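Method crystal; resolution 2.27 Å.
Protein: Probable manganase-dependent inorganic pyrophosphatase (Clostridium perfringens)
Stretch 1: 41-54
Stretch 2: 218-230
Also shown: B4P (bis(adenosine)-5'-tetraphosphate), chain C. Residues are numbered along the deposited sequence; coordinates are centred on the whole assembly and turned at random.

Stretch 1 41-54: IPVADGNNHLLGML
Stretch 2, residues 218-230: SNYPVIDENNKVV

Each stretch is a hairpin of two strands joined by a type I turn, Asp45 to Asn48 in one and Asp224 to Asn227 in the other. Strand 50-54 runs nearly antiparallel to strand 219-223, at 160°, with the axes 9.3 Å apart at their closest. That spacing leaves room for side chains, and 528 Å² is buried in all.

The two turns are built alike. Asp45 and Asp224 both have chi1 p, which folds the carboxylate back over the turn. Asp45 OD1 accepts from His49 N at 2.9 Å and weakly from Asn47 N at 2.8 Å. Asp224 OD1 accepts from Asn226 N at 2.7 Å and Lys228 N at 3.0 Å. Lys228 leaves CA with chi1 m, and its extended chain leads away from stretch 1. Its NZ makes a salt bridge to Asp224 OD2 at 3.1 Å. Asn48 (65/31) and Asn227 (71/14) both close their turns with positive phi, a conformation asparagine tolerates well.

The polar link joins the last residue of the first turn, Asn48, to Val229, two residues past the second turn. Val229 N donates to Asn48 O at 2.9 Å and 158°. Asn48 has chi1 t and chi2 52°, which brings ND2 to Val229 O at 3.1 Å; this bond is weak, at 122°. Asn48 thus meets both polar backbone atoms of Val229. Two CA-H...O contacts add to this: Lys228 CA to Asn48 O at 3.1 Å, and His49 CA to Asn227 O at 3.6 Å. The CA atoms of His49 and Lys228 are 4.6 Å apart. The His49 side chain starts away from stretch 2, but chi1 m and chi2 -160° bring its ring back, with Asn227 C over one face.

Val229 is the apolar centre and has the largest covered area, 93 Å². It points toward stretch 1 with chi1 t. Its CG2 lies 3.5 Å from Leu50 CD1 and 4.2 Å from Ala44 CB, while its CG1 lies 4.2 Å from Pro42 CG. Ala44 points toward stretch 2, and its short side chain reaches Val229 without a longer branch. Leu50 sets out sideways with chi1 t and chi2 p. Its CD2 lies 4.1 Å from both Pro221 CG and Ile223 CG2, so its two methyls meet different neighbours. Ile223 is p, t.

Farther along, Met53 points toward stretch 2 with chi1 and chi2 t and chi3 -104°. Its CE rests 3.5 Å from Pro221 CD. Pro42 and Pro221, both C-gamma endo, present compact apolar rings. Val43, Leu51, Tyr220 and Val222 point away.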

# COMPACT_ATOMS: atom_id res chain seq x y z
N ILE A 41 7.75 -8.78 -12.84
CA ILE A 41 9.13 -9.24 -12.75
C ILE A 41 9.18 -10.63 -12.14
O ILE A 41 8.54 -10.91 -11.13
CB ILE A 41 10.02 -8.27 -11.95
CG1 ILE A 41 11.50 -8.63 -12.10
CG2 ILE A 41 9.60 -8.25 -10.49
CD1 ILE A 41 12.45 -7.69 -11.36
N PRO A 42 9.90 -11.55 -12.80
CA PRO A 42 9.97 -12.92 -12.30
C PRO A 42 10.79 -13.08 -11.01
O PRO A 42 11.74 -12.34 -10.74
CB PRO A 42 10.59 -13.68 -13.47
CG PRO A 42 11.39 -12.64 -14.21
CD PRO A 42 10.65 -11.35 -14.05
N VAL A 43 10.37 -14.03 -10.21
CA VAL A 43 11.06 -14.38 -8.99
C VAL A 43 11.64 -15.79 -9.16
O VAL A 43 10.94 -16.70 -9.61
CB VAL A 43 10.12 -14.36 -7.79
CG1 VAL A 43 10.89 -14.63 -6.50
CG2 VAL A 43 9.32 -13.03 -7.73
N ALA A 44 12.91 -15.94 -8.82
CA ALA A 44 13.65 -17.21 -9.04
C ALA A 44 14.54 -17.58 -7.87
O ALA A 44 15.08 -16.71 -7.20
CB ALA A 44 14.49 -17.14 -10.30
N ASP A 45 14.71 -18.89 -7.67
CA ASP A 45 15.58 -19.41 -6.61
C ASP A 45 17.05 -19.28 -6.95
O ASP A 45 17.43 -18.70 -7.96
CB ASP A 45 15.22 -20.86 -6.21
CG ASP A 45 15.58 -21.90 -7.26
OD1 ASP A 45 16.38 -21.65 -8.18
OD2 ASP A 45 15.01 -22.99 -7.17
N GLY A 46 17.88 -19.85 -6.09
CA GLY A 46 19.32 -19.69 -6.21
C GLY A 46 19.89 -20.34 -7.45
O GLY A 46 20.95 -19.93 -7.91
N ASN A 47 19.20 -21.35 -7.96
CA ASN A 47 19.62 -22.04 -9.19
C ASN A 47 18.94 -21.44 -10.40
O ASN A 47 19.00 -21.96 -11.53
CB ASN A 47 19.32 -23.54 -9.09
CG ASN A 47 20.10 -24.19 -7.98
OD1 ASN A 47 21.27 -23.88 -7.77
ND2 ASN A 47 19.44 -25.07 -7.23
N ASN A 48 18.29 -20.31 -10.13
CA ASN A 48 17.65 -19.50 -11.14
C ASN A 48 16.50 -20.29 -11.76
O ASN A 48 16.21 -20.15 -12.92
CB ASN A 48 18.67 -19.07 -12.19
CG ASN A 48 18.26 -17.83 -12.92
OD1 ASN A 48 17.94 -16.81 -12.30
ND2 ASN A 48 18.28 -17.89 -14.25
N HIS A 49 15.89 -21.14 -10.95
CA HIS A 49 14.61 -21.76 -11.31
C HIS A 49 13.47 -20.79 -10.93
O HIS A 49 13.61 -20.00 -9.98
CB HIS A 49 14.45 -23.13 -10.61
CG HIS A 49 15.35 -24.20 -11.16
ND1 HIS A 49 15.11 -25.55 -10.98
CD2 HIS A 49 16.49 -24.12 -11.90
CE1 HIS A 49 16.05 -26.25 -11.60
NE2 HIS A 49 16.89 -25.41 -12.17
N LEU A 50 12.37 -20.84 -11.67
CA LEU A 50 11.23 -19.93 -11.48
C LEU A 50 10.42 -20.29 -10.24
O LEU A 50 9.98 -21.41 -10.07
CB LEU A 50 10.32 -19.89 -12.74
CG LEU A 50 9.22 -18.78 -12.80
CD1 LEU A 50 9.78 -17.35 -12.78
CD2 LEU A 50 8.37 -18.99 -14.04
N LEU A 51 10.24 -19.34 -9.36
CA LEU A 51 9.37 -19.58 -8.20
C LEU A 51 8.00 -18.89 -8.36
O LEU A 51 6.99 -19.37 -7.87
CB LEU A 51 10.03 -19.08 -6.93
CG LEU A 51 11.23 -19.85 -6.40
CD1 LEU A 51 11.76 -19.09 -5.17
CD2 LEU A 51 10.91 -21.34 -6.07
N GLY A 52 8.00 -17.78 -9.07
CA GLY A 52 6.78 -17.00 -9.30
C GLY A 52 7.00 -15.67 -10.00
O GLY A 52 8.03 -15.44 -10.66
N MET A 53 6.02 -14.79 -9.83
CA MET A 53 6.02 -13.48 -10.48
C MET A 53 5.39 -12.37 -9.60
O MET A 53 4.38 -12.59 -8.92
CB MET A 53 5.27 -13.56 -11.80
CG MET A 53 5.27 -12.25 -12.58
SD MET A 53 3.94 -12.21 -13.83
CE MET A 53 4.87 -12.49 -15.34
N LEU A 54 6.05 -11.22 -9.62
CA LEU A 54 5.62 -10.04 -8.91
C LEU A 54 5.02 -8.98 -9.87
O LEU A 54 5.62 -8.59 -10.84
CB LEU A 54 6.79 -9.41 -8.16
CG LEU A 54 6.27 -8.38 -7.13
CD1 LEU A 54 5.55 -9.09 -5.99
CD2 LEU A 54 7.39 -7.44 -6.64
N SER A 218 -0.37 -9.94 -20.60
CA SER A 218 0.41 -9.16 -21.55
C SER A 218 1.88 -9.65 -21.68
O SER A 218 2.51 -9.45 -22.71
CB SER A 218 0.32 -7.68 -21.20
OG SER A 218 1.20 -7.37 -20.16
N ASN A 219 2.39 -10.33 -20.67
CA ASN A 219 3.77 -10.86 -20.68
C ASN A 219 3.89 -12.22 -19.98
O ASN A 219 3.19 -12.49 -18.99
CB ASN A 219 4.75 -9.88 -20.03
CG ASN A 219 4.89 -8.59 -20.80
OD1 ASN A 219 5.41 -8.56 -21.93
ND2 ASN A 219 4.40 -7.49 -20.19
N TYR A 220 4.77 -13.05 -20.50
CA TYR A 220 4.97 -14.42 -20.01
C TYR A 220 6.44 -14.76 -19.71
O TYR A 220 7.32 -14.57 -20.54
CB TYR A 220 4.39 -15.42 -21.01
CG TYR A 220 2.89 -15.26 -21.24
CD1 TYR A 220 1.98 -16.11 -20.63
CD2 TYR A 220 2.40 -14.27 -22.09
CE1 TYR A 220 0.63 -15.98 -20.85
CE2 TYR A 220 1.05 -14.12 -22.30
CZ TYR A 220 0.16 -14.97 -21.69
OH TYR A 220 -1.19 -14.80 -21.90
N PRO A 221 6.72 -15.27 -18.52
CA PRO A 221 8.13 -15.61 -18.30
C PRO A 221 8.56 -16.79 -19.14
O PRO A 221 7.78 -17.70 -19.40
CB PRO A 221 8.20 -15.90 -16.81
CG PRO A 221 6.75 -16.02 -16.33
CD PRO A 221 5.95 -15.21 -17.26
N VAL A 222 9.78 -16.72 -19.61
CA VAL A 222 10.36 -17.75 -20.46
C VAL A 222 11.40 -18.50 -19.67
O VAL A 222 12.31 -17.90 -19.09
CB VAL A 222 11.03 -17.14 -21.70
CG1 VAL A 222 11.76 -18.21 -22.48
CG2 VAL A 222 9.97 -16.39 -22.56
N ILE A 223 11.23 -19.82 -19.64
CA ILE A 223 12.18 -20.71 -18.98
C ILE A 223 12.84 -21.60 -20.05
O ILE A 223 12.25 -21.90 -21.07
CB ILE A 223 11.51 -21.59 -17.85
CG1 ILE A 223 10.46 -22.55 -18.44
CG2 ILE A 223 10.86 -20.72 -16.76
CD1 ILE A 223 9.75 -23.42 -17.36
N ASP A 224 14.09 -21.99 -19.82
CA ASP A 224 14.78 -22.82 -20.80
C ASP A 224 14.48 -24.31 -20.60
O ASP A 224 13.62 -24.70 -19.78
CB ASP A 224 16.29 -22.53 -20.85
CG ASP A 224 17.04 -23.01 -19.63
OD1 ASP A 224 16.52 -23.86 -18.88
OD2 ASP A 224 18.15 -22.49 -19.40
N GLU A 225 15.21 -25.13 -21.36
CA GLU A 225 14.99 -26.58 -21.43
C GLU A 225 15.52 -27.30 -20.18
O GLU A 225 15.39 -28.52 -20.05
CB GLU A 225 15.63 -27.18 -22.69
CG GLU A 225 17.18 -27.25 -22.70
CD GLU A 225 17.87 -25.92 -23.07
OE1 GLU A 225 17.22 -25.02 -23.66
OE2 GLU A 225 19.08 -25.78 -22.75
N ASN A 226 16.13 -26.52 -19.30
CA ASN A 226 16.60 -27.00 -18.01
C ASN A 226 15.96 -26.23 -16.86
O ASN A 226 16.41 -26.28 -15.72
CB ASN A 226 18.13 -26.91 -17.97
CG ASN A 226 18.79 -27.70 -19.09
OD1 ASN A 226 19.45 -27.13 -19.96
ND2 ASN A 226 18.59 -29.01 -19.08
N ASN A 227 14.90 -25.50 -17.21
CA ASN A 227 14.05 -24.75 -16.26
C ASN A 227 14.62 -23.51 -15.59
O ASN A 227 14.04 -23.02 -14.63
CB ASN A 227 13.46 -25.69 -15.19
CG ASN A 227 12.34 -26.55 -15.73
OD1 ASN A 227 12.47 -27.12 -16.82
ND2 ASN A 227 11.24 -26.63 -14.99
N LYS A 228 15.73 -23.00 -16.09
CA LYS A 228 16.23 -21.69 -15.62
C LYS A 228 15.38 -20.58 -16.28
O LYS A 228 14.96 -20.69 -17.43
CB LYS A 228 17.71 -21.44 -15.97
CG LYS A 228 18.72 -22.59 -15.75
CD LYS A 228 19.90 -22.47 -16.75
CE LYS A 228 20.37 -23.83 -17.33
NZ LYS A 228 20.88 -23.71 -18.74
N VAL A 229 15.16 -19.50 -15.54
CA VAL A 229 14.44 -18.35 -16.07
C VAL A 229 15.35 -17.64 -17.03
O VAL A 229 16.41 -17.18 -16.65
CB VAL A 229 14.00 -17.36 -14.96
CG1 VAL A 229 13.49 -16.07 -15.57
CG2 VAL A 229 12.95 -17.98 -14.08
N VAL A 230 14.91 -17.55 -18.27
CA VAL A 230 15.73 -17.01 -19.35
C VAL A 230 15.26 -15.64 -19.81
O VAL A 230 15.88 -15.04 -20.68
CB VAL A 230 15.78 -17.98 -20.55
CG1 VAL A 230 15.78 -17.23 -21.85
CG2 VAL A 230 17.02 -18.88 -20.43
PA B4P C . -2.00 -8.52 -17.19
O1A B4P C . -3.33 -8.86 -17.69
O2A B4P C . -0.79 -9.13 -18.04
O3A B4P C . -1.99 -6.94 -17.07
PB B4P C . -0.75 -5.94 -17.00
O1B B4P C . -0.07 -5.86 -18.31
O2B B4P C . 0.21 -6.31 -15.79
O3B B4P C . -1.54 -4.59 -16.66
PG B4P C . -2.15 -3.63 -17.79
O1G B4P C . -2.78 -4.47 -18.83
O2G B4P C . -3.06 -2.48 -17.18
O3G B4P C . -0.86 -2.86 -18.34
PD B4P C . -1.04 -1.65 -19.39
O1D B4P C . 0.15 -1.54 -20.24
O2D B4P C . -2.41 -1.82 -20.21
O5E B4P C . -1.87 -9.13 -15.73
C5E B4P C . -2.61 -8.55 -14.65
C4E B4P C . -2.09 -9.18 -13.36
O4E B4P C . -2.14 -10.60 -13.48
C3E B4P C . -0.63 -8.85 -13.14
O3E B4P C . -0.54 -7.78 -12.23
C2E B4P C . 0.00 -10.11 -12.62
O2E B4P C . -0.04 -10.14 -11.21
C1E B4P C . -0.87 -11.22 -13.14
N9A B4P C . -0.14 -11.86 -14.27
C8A B4P C . 0.48 -11.22 -15.29
N7A B4P C . 1.07 -12.11 -16.14
C5A B4P C . 0.84 -13.34 -15.67
C6A B4P C . 1.17 -14.71 -16.07
N6A B4P C . 1.87 -14.95 -17.18
N1A B4P C . 0.75 -15.73 -15.29
C2A B4P C . 0.03 -15.50 -14.18
N3A B4P C . -0.29 -14.28 -13.75
C4A B4P C . 0.06 -13.17 -14.43
O5F B4P C . -1.14 -0.41 -18.40
C5F B4P C . -0.06 -0.14 -17.52
C4F B4P C . -0.43 1.05 -16.68
O4F B4P C . -0.53 2.20 -17.52
C3F B4P C . -1.77 0.84 -16.01
O3F B4P C . -1.60 0.43 -14.65
C2F B4P C . -2.43 2.21 -16.10
O2F B4P C . -2.08 2.90 -14.91
C1F B4P C . -1.78 2.87 -17.32
N9B B4P C . -2.73 2.74 -18.44
C8B B4P C . -3.48 1.67 -18.76
N7B B4P C . -4.27 1.95 -19.83
C5B B4P C . -4.03 3.21 -20.21
C6B B4P C . -4.53 4.12 -21.25
N6B B4P C . -5.46 3.71 -22.14
N1B B4P C . -4.03 5.36 -21.29
C2B B4P C . -3.11 5.78 -20.42
N3B B4P C . -2.62 5.02 -19.44
C4B B4P C . -3.03 3.74 -19.28